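Local coordinates for tryptophanyl-tRNA synthetase (Thermus thermophilus, PDB 2EL7), which probably catalyses the ATP-dependent attachment of tryptophan to tRNA(Trp), working as a class I aminoacyl-tRNA synthetase homodimer, at residues A[3-8]-A[80-85]; A[38-43]-A[134-139]; A[42-47]-A[88-93]; A[143-148]-A[153-158]. All blocks are in the same frame, centred on the assembly; numbering follows the deposited sequence.

In the fold
All four contacts lie in the class I catalytic domain. Contact 1 joins the strands on either side of 37-41, namely 4-8 and 80-83. Contact 2 sets helix 124-139 against strand 37-41 itself, and its centre is about 5 Å from that of contact 1. It holds Asp-136, predicted to bind L-tryptophan. Contact 3 shares Val-42 and Asp-43 with contact 2, their centres being about 8 Å apart; its His-90 side chain comes within about 3 Å of that of Asp-136. Contact 4 is about 17 Å from contact 3, centre to centre. It is joined to contact 1 by backbone bonds of Leu-5 and Arg-3, and carries Gly-148 of the predicted ATP site.

Contact 1 (A[3-8]-A[80-85]); sequences RVLSGI and TLFVQS
Two side chains, Ile-8 and Leu-81, are brought end to end by their torsions. In Ile-8, chi1 of -72° sets CG1 beside the backbone N, and CD1 extends toward strand 80-83. In Leu-81, chi1 of -179° places CG opposite the backbone N, and chi2 of 62° then turns CD1 to Ile-8. The two methyls, Ile-8 CD1 and Leu-81 CD1, meet at 4.1 Å, and the side chains cross at about a right angle. A second touch joins Leu-5 to Phe-82. Leu-5 CD1 approaches Phe-82 CZ obliquely at 4.3 Å. Phe-82 starts out pointing away from strand 4-8, and only its far end turns back to the leucine. Both touches are apolar and buried. The backbones stay well apart: the CA atoms of Ile-8 and Val-83 are 9.2 Å from each other. Strand 37-41 fills this gap. Its Phe-38 touches Leu-5, its Phe-39 touches Leu-81 and its Cys-40 touches Phe-82. Helix 296-324 packs on Leu-81 through Leu-303, and Tyr-140 meets the Phe-82 ring edge-to-face. Side chains of the strands flanking 37-41 thus reach past it, in the parallel sheet of the Rossmann-type catalytic fold of class I synthetases.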
loop_
_atom_site.group_PDB
_atom_site.type_symbol
_atom_site.label_atom_id
_atom_site.label_comp_id
_atom_site.label_asym_id
_atom_site.label_seq_id
_atom_site.Cartn_x
_atom_site.Cartn_y
_atom_site.Cartn_z
ATOM N N ARG A 3 15.786 -9.263 17.210
ATOM C CA ARG A 3 15.694 -9.374 15.768
ATOM C C ARG A 3 15.972 -8.034 15.146
ATOM O O ARG A 3 15.386 -7.025 15.527
ATOM C CB ARG A 3 14.318 -9.855 15.324
ATOM C CG ARG A 3 14.223 -9.962 13.807
ATOM C CD ARG A 3 12.927 -10.597 13.404
ATOM N NE ARG A 3 12.923 -12.006 13.758
ATOM C CZ ARG A 3 11.826 -12.721 13.968
ATOM N NH1 ARG A 3 11.941 -13.990 14.276
ATOM N NH2 ARG A 3 10.618 -12.170 13.878
ATOM N N VAL A 4 16.880 -8.031 14.193
ATOM C CA VAL A 4 17.260 -6.807 13.537
ATOM C C VAL A 4 16.839 -6.773 12.072
ATOM O O VAL A 4 16.866 -7.793 11.396
ATOM C CB VAL A 4 18.803 -6.603 13.641
ATOM C CG1 VAL A 4 19.260 -5.442 12.744
ATOM C CG2 VAL A 4 19.172 -6.306 15.091
ATOM N N LEU A 5 16.401 -5.609 11.602
ATOM C CA LEU A 5 16.051 -5.476 10.208
ATOM C C LEU A 5 16.962 -4.409 9.639
ATOM O O LEU A 5 16.952 -3.263 10.105
ATOM C CB LEU A 5 14.600 -5.056 10.001
ATOM C CG LEU A 5 14.358 -4.865 8.482
ATOM C CD1 LEU A 5 14.352 -6.209 7.742
ATOM C CD2 LEU A 5 13.052 -4.156 8.243
ATOM N N SER A 6 17.772 -4.780 8.652
ATOM C CA SER A 6 18.677 -3.813 8.030
ATOM C C SER A 6 18.350 -3.641 6.549
ATOM O O SER A 6 18.264 -4.618 5.810
ATOM C CB SER A 6 20.136 -4.253 8.208
ATOM O OG SER A 6 20.451 -4.443 9.588
ATOM N N GLY A 7 18.178 -2.391 6.128
ATOM C CA GLY A 7 17.850 -2.099 4.749
ATOM C C GLY A 7 19.046 -1.906 3.848
ATOM O O GLY A 7 19.954 -1.119 4.154
ATOM N N ILE A 8 19.036 -2.627 2.725
ATOM C CA ILE A 8 20.095 -2.575 1.724
ATOM C C ILE A 8 19.565 -1.921 0.444
ATOM O O ILE A 8 18.557 -2.364 -0.126
ATOM C CB ILE A 8 20.586 -3.995 1.393
ATOM C CG1 ILE A 8 21.397 -4.543 2.568
ATOM C CG2 ILE A 8 21.419 -4.001 0.088
ATOM C CD1 ILE A 8 21.915 -5.946 2.315
ATOM N N THR A 80 19.661 -13.970 7.295
ATOM C CA THR A 80 18.427 -14.055 6.509
ATOM C C THR A 80 18.360 -12.876 5.578
ATOM O O THR A 80 18.020 -11.784 5.983
ATOM C CB THR A 80 17.191 -14.099 7.434
ATOM O OG1 THR A 80 17.216 -15.338 8.147
ATOM C CG2 THR A 80 15.871 -14.022 6.657
ATOM N N LEU A 81 18.699 -13.123 4.317
ATOM C CA LEU A 81 18.735 -12.109 3.267
ATOM C C LEU A 81 17.637 -12.344 2.272
ATOM O O LEU A 81 17.495 -13.446 1.762
ATOM C CB LEU A 81 20.070 -12.175 2.545
ATOM C CG LEU A 81 20.376 -11.196 1.407
ATOM C CD1 LEU A 81 20.370 -9.764 1.927
ATOM C CD2 LEU A 81 21.764 -11.539 0.834
ATOM N N PHE A 82 16.874 -11.297 1.984
ATOM C CA PHE A 82 15.762 -11.387 1.054
ATOM C C PHE A 82 15.467 -10.052 0.370
ATOM O O PHE A 82 15.981 -8.999 0.778
ATOM C CB PHE A 82 14.530 -11.885 1.800
ATOM C CG PHE A 82 14.069 -10.971 2.895
ATOM C CD1 PHE A 82 13.103 -10.014 2.648
ATOM C CD2 PHE A 82 14.578 -11.095 4.186
ATOM C CE1 PHE A 82 12.633 -9.179 3.683
ATOM C CE2 PHE A 82 14.128 -10.278 5.218
ATOM C CZ PHE A 82 13.144 -9.309 4.964
ATOM N N VAL A 83 14.654 -10.106 -0.682
ATOM C CA VAL A 83 14.275 -8.922 -1.446
ATOM C C VAL A 83 12.902 -8.447 -0.984
ATOM O O VAL A 83 11.956 -9.233 -0.941
ATOM C CB VAL A 83 14.192 -9.227 -2.958
ATOM C CG1 VAL A 83 13.653 -7.999 -3.707
ATOM C CG2 VAL A 83 15.557 -9.623 -3.482
ATOM N N GLN A 84 12.789 -7.162 -0.663
ATOM C CA GLN A 84 11.534 -6.597 -0.178
ATOM C C GLN A 84 10.291 -7.084 -0.943
ATOM O O GLN A 84 9.405 -7.687 -0.334
ATOM C CB GLN A 84 11.641 -5.069 -0.175
ATOM C CG GLN A 84 10.406 -4.321 0.270
ATOM C CD GLN A 84 10.661 -2.810 0.417
ATOM O OE1 GLN A 84 11.631 -2.255 -0.120
ATOM N NE2 GLN A 84 9.782 -2.148 1.147
ATOM N N SER A 85 10.232 -6.863 -2.262
ATOM C CA SER A 85 9.080 -7.311 -3.064
ATOM C C SER A 85 8.762 -8.813 -3.028
ATOM O O SER A 85 7.687 -9.223 -3.461
ATOM C CB SER A 85 9.215 -6.862 -4.541
ATOM O OG SER A 85 10.243 -7.532 -5.255
#

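Contact 2 (A[38-43]-A[134-139]); sequences FFCIVD and AADILI
Carboxylate oxygen OD2 of Asp-136 is approached by two side chains of segment 38-43, Cys-40 and Val-42. Cys-40 SG lies 3.5 Å from Asp-136 OD2. The setting is the Rossmann-type fold of class I synthetases. Cys-40 stands in strand 37-41, between strands 4-8 and 80-83 of the parallel sheet, and helix 124-139 packs against the sheet face to which Cys-40 points. Asp-136 faces the strand from the helix, and the CA atoms of Cys-40 and Asp-136 are 8.9 Å apart. Asp-136 chi1, -139°, is off the usual staggered values and points the carboxylate at the sheet. Cys-40 answers with SG set opposite its backbone N (chi1 -171°). Val-42 follows the end of the strand, at the centre of an inverse gamma turn. That turn is closed by Asp-43 N bonding to Ile-41 O. The carboxylate is buried. Gln-84 and His-90 also pack on Asp-136, and Leu-5 is close by. Asp-136 is predicted to bind L-tryptophan, so this contact probably forms part of the wall of the substrate pocket. Val-42 adds a methyl to the surroundings of the carboxylate: its CG1 lies 4.1 Å from Asp-136 OD2.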
loop_
_atom_site.group_PDB
_atom_site.type_symbol
_atom_site.label_atom_id
_atom_site.label_comp_id
_atom_site.label_asym_id
_atom_site.label_seq_id
_atom_site.Cartn_x
_atom_site.Cartn_y
_atom_site.Cartn_z
ATOM N N PHE A 38 17.784 -10.097 10.002
ATOM C CA PHE A 38 17.157 -9.930 8.686
ATOM C C PHE A 38 17.778 -8.824 7.856
ATOM O O PHE A 38 17.973 -7.694 8.335
ATOM C CB PHE A 38 15.670 -9.630 8.816
ATOM C CG PHE A 38 14.842 -10.807 9.252
ATOM C CD1 PHE A 38 13.481 -10.845 8.978
ATOM C CD2 PHE A 38 15.415 -11.868 9.927
ATOM C CE1 PHE A 38 12.717 -11.914 9.363
ATOM C CE2 PHE A 38 14.655 -12.940 10.312
ATOM C CZ PHE A 38 13.297 -12.963 10.028
ATOM N N PHE A 39 18.086 -9.137 6.602
ATOM C CA PHE A 39 18.672 -8.131 5.709
ATOM C C PHE A 39 17.773 -8.052 4.512
ATOM O O PHE A 39 17.606 -9.038 3.800
ATOM C CB PHE A 39 20.108 -8.500 5.307
ATOM C CG PHE A 39 21.088 -8.467 6.461
ATOM C CD1 PHE A 39 21.329 -9.618 7.229
ATOM C CD2 PHE A 39 21.785 -7.296 6.764
ATOM C CE1 PHE A 39 22.247 -9.604 8.270
ATOM C CE2 PHE A 39 22.721 -7.260 7.815
ATOM C CZ PHE A 39 22.958 -8.409 8.572
ATOM N N CYS A 40 17.190 -6.868 4.307
ATOM C CA CYS A 40 16.212 -6.619 3.242
ATOM C C CYS A 40 16.673 -5.662 2.147
ATOM O O CYS A 40 16.933 -4.492 2.416
ATOM C CB CYS A 40 14.925 -6.079 3.888
ATOM S SG CYS A 40 13.438 -5.896 2.849
ATOM N N ILE A 41 16.764 -6.168 0.913
ATOM C CA ILE A 41 17.158 -5.370 -0.235
ATOM C C ILE A 41 15.869 -4.621 -0.613
ATOM O O ILE A 41 14.935 -5.211 -1.166
ATOM C CB ILE A 41 17.630 -6.285 -1.402
ATOM C CG1 ILE A 41 18.965 -6.950 -1.043
ATOM C CG2 ILE A 41 17.778 -5.473 -2.690
ATOM C CD1 ILE A 41 19.466 -7.955 -2.081
ATOM N N VAL A 42 15.816 -3.324 -0.333
ATOM C CA VAL A 42 14.591 -2.566 -0.598
ATOM C C VAL A 42 14.348 -2.080 -2.032
ATOM O O VAL A 42 14.347 -0.882 -2.296
ATOM C CB VAL A 42 14.458 -1.359 0.390
ATOM C CG1 VAL A 42 14.254 -1.876 1.795
ATOM C CG2 VAL A 42 15.694 -0.486 0.341
ATOM N N ASP A 43 14.063 -3.022 -2.928
ATOM C CA ASP A 43 13.842 -2.701 -4.331
ATOM C C ASP A 43 12.663 -1.744 -4.542
ATOM O O ASP A 43 12.693 -0.917 -5.454
ATOM C CB ASP A 43 13.685 -3.997 -5.157
ATOM C CG ASP A 43 12.558 -4.906 -4.657
ATOM O OD1 ASP A 43 12.191 -5.837 -5.393
ATOM O OD2 ASP A 43 12.033 -4.704 -3.545
ATOM N N ALA A 134 7.959 1.549 7.822
ATOM C CA ALA A 134 7.421 1.133 9.118
ATOM C C ALA A 134 6.779 -0.271 9.074
ATOM O O ALA A 134 6.885 -1.054 10.026
ATOM C CB ALA A 134 6.390 2.154 9.605
ATOM N N ALA A 135 6.097 -0.580 7.973
ATOM C CA ALA A 135 5.440 -1.879 7.831
ATOM C C ALA A 135 6.472 -2.963 7.590
ATOM O O ALA A 135 6.303 -4.093 7.991
ATOM C CB ALA A 135 4.465 -1.831 6.695
ATOM N N ASP A 136 7.547 -2.602 6.915
ATOM C CA ASP A 136 8.619 -3.544 6.634
ATOM C C ASP A 136 9.262 -3.910 7.983
ATOM O O ASP A 136 9.530 -5.072 8.256
ATOM C CB ASP A 136 9.632 -2.873 5.691
ATOM C CG ASP A 136 10.143 -3.802 4.594
ATOM O OD1 ASP A 136 9.548 -4.887 4.372
ATOM O OD2 ASP A 136 11.153 -3.417 3.948
ATOM N N ILE A 137 9.485 -2.909 8.827
ATOM C CA ILE A 137 10.086 -3.122 10.133
ATOM C C ILE A 137 9.169 -3.918 11.076
ATOM O O ILE A 137 9.598 -4.909 11.687
ATOM C CB ILE A 137 10.454 -1.767 10.825
ATOM C CG1 ILE A 137 11.568 -1.060 10.046
ATOM C CG2 ILE A 137 10.890 -2.011 12.268
ATOM C CD1 ILE A 137 11.983 0.269 10.640
ATOM N N LEU A 138 7.905 -3.516 11.172
ATOM C CA LEU A 138 7.010 -4.210 12.072
ATOM C C LEU A 138 6.414 -5.553 11.602
ATOM O O LEU A 138 6.059 -6.408 12.438
ATOM C CB LEU A 138 5.919 -3.246 12.525
ATOM C CG LEU A 138 6.519 -1.957 13.119
ATOM C CD1 LEU A 138 5.399 -0.967 13.496
ATOM C CD2 LEU A 138 7.395 -2.292 14.326
ATOM N N ILE A 139 6.305 -5.767 10.290
ATOM C CA ILE A 139 5.743 -7.038 9.806
ATOM C C ILE A 139 6.606 -8.220 10.289
ATOM O O ILE A 139 6.111 -9.353 10.423
ATOM C CB ILE A 139 5.701 -7.095 8.278
ATOM C CG1 ILE A 139 4.778 -8.217 7.824
ATOM C CG2 ILE A 139 7.105 -7.410 7.718
ATOM C CD1 ILE A 139 3.387 -7.798 7.588
#

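Contact 3 (A[42-47]-A[88-93]); sequences VDYHAL and PEHTEL
Tyr-44 is the residue of segment 42-47 that meets His-90 and Thr-91. The segment belongs to the loop after strand 37-41 of the class I catalytic fold, and its residues 43-47 have helical backbone angles. The contact lies at the dimer interface. Val-42 comes first. Its carbonyl O takes the N-H of His-45 at 2.9 Å. Asp-43 follows; its O takes the N-H of Ala-46. Tyr-44 then points across to helix 89-99. His-90 CE1 arrives at the edge of the Tyr-44 ring, near its plane, 4.1 Å from Tyr-44 CD1. The two side chains run obliquely to each other. The segment closes with a weak bond from Leu-47 N to Tyr-44 O.

Glu-92 OE2 is hydrogen-bonded to Tyr-44 OH of the second subunit, and the ring of this chain's Tyr-44 meets Trp-95 of that subunit edge-to-face. His-90 is fixed by a bond from ND1 to Val-87 O, and its side chain also packs on Asp-136, the predicted tryptophan-binding residue. The chi1 of His-90, 83°, puts CG between the backbone N and the carbonyl carbon and brings the ring to Tyr-44. Thr-91 OG1 makes a weak hydrogen bond to Thr-91 OG1 of the second subunit. CG2 of this chain's Thr-91 lies 4.3 Å above one face of the His-90 ring, toward the rim. The same Thr-91 CG2 is 4.0 Å from Tyr-44 CE1.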
loop_
_atom_site.group_PDB
_atom_site.type_symbol
_atom_site.label_atom_id
_atom_site.label_comp_id
_atom_site.label_asym_id
_atom_site.label_seq_id
_atom_site.Cartn_x
_atom_site.Cartn_y
_atom_site.Cartn_z
ATOM N N VAL A 42 15.816 -3.324 -0.333
ATOM C CA VAL A 42 14.591 -2.566 -0.598
ATOM C C VAL A 42 14.348 -2.080 -2.032
ATOM O O VAL A 42 14.347 -0.882 -2.296
ATOM C CB VAL A 42 14.458 -1.359 0.390
ATOM C CG1 VAL A 42 14.254 -1.876 1.795
ATOM C CG2 VAL A 42 15.694 -0.486 0.341
ATOM N N ASP A 43 14.063 -3.022 -2.928
ATOM C CA ASP A 43 13.842 -2.701 -4.331
ATOM C C ASP A 43 12.663 -1.744 -4.542
ATOM O O ASP A 43 12.693 -0.917 -5.454
ATOM C CB ASP A 43 13.685 -3.997 -5.157
ATOM C CG ASP A 43 12.558 -4.906 -4.657
ATOM O OD1 ASP A 43 12.191 -5.837 -5.393
ATOM O OD2 ASP A 43 12.033 -4.704 -3.545
ATOM N N TYR A 44 11.640 -1.831 -3.695
ATOM C CA TYR A 44 10.494 -0.930 -3.797
ATOM C C TYR A 44 10.870 0.537 -3.607
ATOM O O TYR A 44 10.123 1.417 -4.017
ATOM C CB TYR A 44 9.406 -1.308 -2.782
ATOM C CG TYR A 44 8.429 -2.339 -3.316
ATOM C CD1 TYR A 44 7.758 -3.215 -2.456
ATOM C CD2 TYR A 44 8.189 -2.451 -4.684
ATOM C CE1 TYR A 44 6.881 -4.182 -2.949
ATOM C CE2 TYR A 44 7.309 -3.412 -5.191
ATOM C CZ TYR A 44 6.662 -4.273 -4.322
ATOM O OH TYR A 44 5.804 -5.230 -4.830
ATOM N N HIS A 45 12.028 0.797 -2.997
ATOM C CA HIS A 45 12.498 2.168 -2.767
ATOM C C HIS A 45 12.920 2.819 -4.091
ATOM O O HIS A 45 12.877 4.048 -4.229
ATOM C CB HIS A 45 13.665 2.146 -1.769
ATOM C CG HIS A 45 14.246 3.491 -1.446
ATOM N ND1 HIS A 45 13.477 4.625 -1.278
ATOM C CD2 HIS A 45 15.527 3.869 -1.206
ATOM C CE1 HIS A 45 14.256 5.641 -0.951
ATOM N NE2 HIS A 45 15.505 5.207 -0.900
ATOM N N ALA A 46 13.309 1.994 -5.066
ATOM C CA ALA A 46 13.721 2.516 -6.362
ATOM C C ALA A 46 12.539 3.159 -7.089
ATOM O O ALA A 46 12.730 4.132 -7.803
ATOM C CB ALA A 46 14.321 1.397 -7.235
ATOM N N LEU A 47 11.326 2.621 -6.920
ATOM C CA LEU A 47 10.142 3.186 -7.593
ATOM C C LEU A 47 9.725 4.607 -7.168
ATOM O O LEU A 47 8.908 5.227 -7.847
ATOM C CB LEU A 47 8.918 2.279 -7.434
ATOM C CG LEU A 47 8.948 0.773 -7.724
ATOM C CD1 LEU A 47 7.527 0.274 -7.868
ATOM C CD2 LEU A 47 9.710 0.474 -8.963
ATOM N N PRO A 88 5.349 -9.655 -0.174
ATOM C CA PRO A 88 4.335 -8.625 -0.405
ATOM C C PRO A 88 3.396 -8.257 0.741
ATOM O O PRO A 88 2.774 -7.192 0.692
ATOM C CB PRO A 88 3.585 -9.182 -1.610
ATOM C CG PRO A 88 3.538 -10.660 -1.259
ATOM C CD PRO A 88 4.993 -10.901 -0.883
ATOM N N GLU A 89 3.277 -9.133 1.745
ATOM C CA GLU A 89 2.418 -8.896 2.897
ATOM C C GLU A 89 2.639 -7.509 3.509
ATOM O O GLU A 89 1.693 -6.871 3.963
ATOM C CB GLU A 89 2.672 -9.930 4.019
ATOM C CG GLU A 89 2.060 -11.322 3.895
ATOM C CD GLU A 89 2.696 -12.171 2.822
ATOM O OE1 GLU A 89 3.868 -11.937 2.469
ATOM O OE2 GLU A 89 2.024 -13.097 2.335
ATOM N N HIS A 90 3.878 -7.027 3.550
ATOM C CA HIS A 90 4.060 -5.738 4.175
ATOM C C HIS A 90 3.334 -4.598 3.493
ATOM O O HIS A 90 3.022 -3.609 4.161
ATOM C CB HIS A 90 5.562 -5.410 4.410
ATOM C CG HIS A 90 6.279 -4.845 3.224
ATOM N ND1 HIS A 90 6.770 -5.632 2.206
ATOM C CD2 HIS A 90 6.572 -3.568 2.891
ATOM C CE1 HIS A 90 7.333 -4.861 1.292
ATOM N NE2 HIS A 90 7.225 -3.604 1.686
ATOM N N THR A 91 3.035 -4.711 2.196
ATOM C CA THR A 91 2.299 -3.625 1.538
ATOM C C THR A 91 0.882 -3.607 2.026
ATOM O O THR A 91 0.182 -2.625 1.851
ATOM C CB THR A 91 2.224 -3.700 -0.057
ATOM O OG1 THR A 91 1.514 -4.870 -0.486
ATOM C CG2 THR A 91 3.603 -3.644 -0.664
ATOM N N GLU A 92 0.437 -4.713 2.599
ATOM C CA GLU A 92 -0.922 -4.787 3.117
ATOM C C GLU A 92 -0.952 -4.149 4.512
ATOM O O GLU A 92 -1.861 -3.370 4.850
ATOM C CB GLU A 92 -1.379 -6.225 3.190
ATOM C CG GLU A 92 -2.793 -6.357 3.675
ATOM C CD GLU A 92 -3.189 -7.789 3.897
ATOM O OE1 GLU A 92 -2.461 -8.667 3.399
ATOM O OE2 GLU A 92 -4.229 -8.038 4.559
ATOM N N LEU A 93 0.057 -4.484 5.315
ATOM C CA LEU A 93 0.194 -3.928 6.648
ATOM C C LEU A 93 0.363 -2.428 6.418
ATOM O O LEU A 93 -0.039 -1.589 7.238
ATOM C CB LEU A 93 1.450 -4.494 7.319
ATOM C CG LEU A 93 1.723 -3.930 8.705
ATOM C CD1 LEU A 93 0.450 -4.055 9.547
ATOM C CD2 LEU A 93 2.873 -4.712 9.348
#

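Contact 4 (A[143-148]-A[153-158]); sequences DTVPVG and QHIELT
Val-145 and Ile-155 are the nearest backbone pair, with CA atoms 7.7 Å apart where strand 144-146 passes the first turn of helix 153-169. Both side chains point into the contact. Val-145 CB packs on Ile-155 CG1 at 4.2 Å. Val-147 CG1, set beside its own backbone N by chi1 of -64°, reaches Ile-155 CD1 at 3.9 Å. These two side chains meet tip to tip. The same methyl, Val-147 CG1, lies 3.9 Å from His-154 CE1 and approaches that ring obliquely. Ile-155 CD1 sits over the centre of the His-154 ring, 3.1 Å above its plane, a tight fit whose exact spacing is doubtful. Strand 144-146, helix 153-169 and strand 177-179 form a beta-alpha-beta unit, in which this contact joins the first strand to the start of the helix. Only four residues separate the two segments. Gly-148, at the end of segment 143-148, belongs to the predicted ATP site. His-154 ND1 makes a weak hydrogen bond to Gln-151 O. In the helix, His-154 O takes two donors from one residue: Thr-158 N at 3.1 Å and Thr-158 OG1 at 2.7 Å. The hydroxyl meets the carbonyl at a C=O...donor angle of 158°, tilted 15° from its plane.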
loop_
_atom_site.group_PDB
_atom_site.type_symbol
_atom_site.label_atom_id
_atom_site.label_comp_id
_atom_site.label_asym_id
_atom_site.label_seq_id
_atom_site.Cartn_x
_atom_site.Cartn_y
_atom_site.Cartn_z
ATOM N N ASP A 143 13.127 -5.406 16.354
ATOM C CA ASP A 143 13.187 -4.425 17.437
ATOM C C ASP A 143 14.394 -3.505 17.301
ATOM O O ASP A 143 14.559 -2.567 18.070
ATOM C CB ASP A 143 13.220 -5.137 18.803
ATOM C CG ASP A 143 14.458 -6.003 18.979
ATOM O OD1 ASP A 143 14.330 -7.221 19.190
ATOM O OD2 ASP A 143 15.573 -5.467 18.901
ATOM N N THR A 144 15.246 -3.763 16.320
ATOM C CA THR A 144 16.414 -2.922 16.140
ATOM C C THR A 144 16.634 -2.666 14.666
ATOM O O THR A 144 16.442 -3.548 13.818
ATOM C CB THR A 144 17.654 -3.579 16.745
ATOM O OG1 THR A 144 17.398 -3.875 18.126
ATOM C CG2 THR A 144 18.866 -2.647 16.655
ATOM N N VAL A 145 17.039 -1.450 14.350
ATOM C CA VAL A 145 17.253 -1.103 12.974
ATOM C C VAL A 145 18.485 -0.241 12.835
ATOM O O VAL A 145 18.519 0.861 13.353
ATOM C CB VAL A 145 16.050 -0.334 12.414
ATOM C CG1 VAL A 145 16.258 -0.070 10.910
ATOM C CG2 VAL A 145 14.760 -1.123 12.634
ATOM N N PRO A 146 19.523 -0.736 12.147
ATOM C CA PRO A 146 20.729 0.079 11.983
ATOM C C PRO A 146 20.479 1.168 10.961
ATOM O O PRO A 146 19.963 0.897 9.884
ATOM C CB PRO A 146 21.771 -0.926 11.517
ATOM C CG PRO A 146 20.962 -1.920 10.766
ATOM C CD PRO A 146 19.734 -2.101 11.634
ATOM N N VAL A 147 20.826 2.402 11.316
ATOM C CA VAL A 147 20.626 3.556 10.435
ATOM C C VAL A 147 21.678 4.658 10.667
ATOM O O VAL A 147 22.298 4.725 11.737
ATOM C CB VAL A 147 19.244 4.200 10.677
ATOM C CG1 VAL A 147 18.123 3.227 10.324
ATOM C CG2 VAL A 147 19.147 4.632 12.135
ATOM N N GLY A 148 21.856 5.520 9.661
ATOM C CA GLY A 148 22.783 6.634 9.771
ATOM C C GLY A 148 22.156 7.652 10.700
ATOM O O GLY A 148 20.957 7.600 10.942
ATOM N N GLN A 153 14.543 9.691 12.137
ATOM C CA GLN A 153 13.133 10.092 12.039
ATOM C C GLN A 153 12.154 8.983 11.672
ATOM O O GLN A 153 11.085 8.876 12.283
ATOM C CB GLN A 153 12.947 11.248 11.047
ATOM C CG GLN A 153 12.912 12.612 11.696
ATOM C CD GLN A 153 12.066 13.633 10.939
ATOM O OE1 GLN A 153 12.263 13.869 9.745
ATOM N NE2 GLN A 153 11.121 14.248 11.643
ATOM N N HIS A 154 12.496 8.150 10.688
ATOM C CA HIS A 154 11.560 7.100 10.323
ATOM C C HIS A 154 11.489 5.995 11.380
ATOM O O HIS A 154 10.512 5.252 11.437
ATOM C CB HIS A 154 11.841 6.542 8.904
ATOM C CG HIS A 154 12.962 5.544 8.817
ATOM N ND1 HIS A 154 14.296 5.906 8.837
ATOM C CD2 HIS A 154 12.940 4.209 8.602
ATOM C CE1 HIS A 154 15.044 4.835 8.625
ATOM N NE2 HIS A 154 14.243 3.793 8.479
ATOM N N ILE A 155 12.499 5.872 12.227
ATOM C CA ILE A 155 12.374 4.869 13.274
ATOM C C ILE A 155 11.420 5.452 14.320
ATOM O O ILE A 155 10.640 4.719 14.917
ATOM C CB ILE A 155 13.722 4.480 13.943
ATOM C CG1 ILE A 155 14.530 3.511 13.073
ATOM C CG2 ILE A 155 13.451 3.623 15.142
ATOM C CD1 ILE A 155 14.431 3.674 11.588
ATOM N N GLU A 156 11.469 6.763 14.544
ATOM C CA GLU A 156 10.550 7.387 15.499
ATOM C C GLU A 156 9.101 7.282 15.002
ATOM O O GLU A 156 8.185 7.056 15.793
ATOM C CB GLU A 156 10.930 8.855 15.749
ATOM C CG GLU A 156 12.186 8.989 16.628
ATOM C CD GLU A 156 12.864 10.384 16.592
ATOM O OE1 GLU A 156 13.879 10.555 17.324
ATOM O OE2 GLU A 156 12.398 11.293 15.846
ATOM N N LEU A 157 8.889 7.427 13.696
ATOM C CA LEU A 157 7.544 7.313 13.151
ATOM C C LEU A 157 7.044 5.907 13.412
ATOM O O LEU A 157 5.896 5.710 13.817
ATOM C CB LEU A 157 7.537 7.582 11.638
ATOM C CG LEU A 157 6.184 7.389 10.932
ATOM C CD1 LEU A 157 5.239 8.508 11.339
ATOM C CD2 LEU A 157 6.358 7.347 9.416
ATOM N N THR A 158 7.911 4.927 13.182
ATOM C CA THR A 158 7.571 3.523 13.381
ATOM C C THR A 158 7.137 3.223 14.817
ATOM O O THR A 158 6.151 2.487 15.023
ATOM C CB THR A 158 8.762 2.631 12.997
ATOM O OG1 THR A 158 9.165 2.958 11.660
ATOM C CG2 THR A 158 8.394 1.140 13.046
#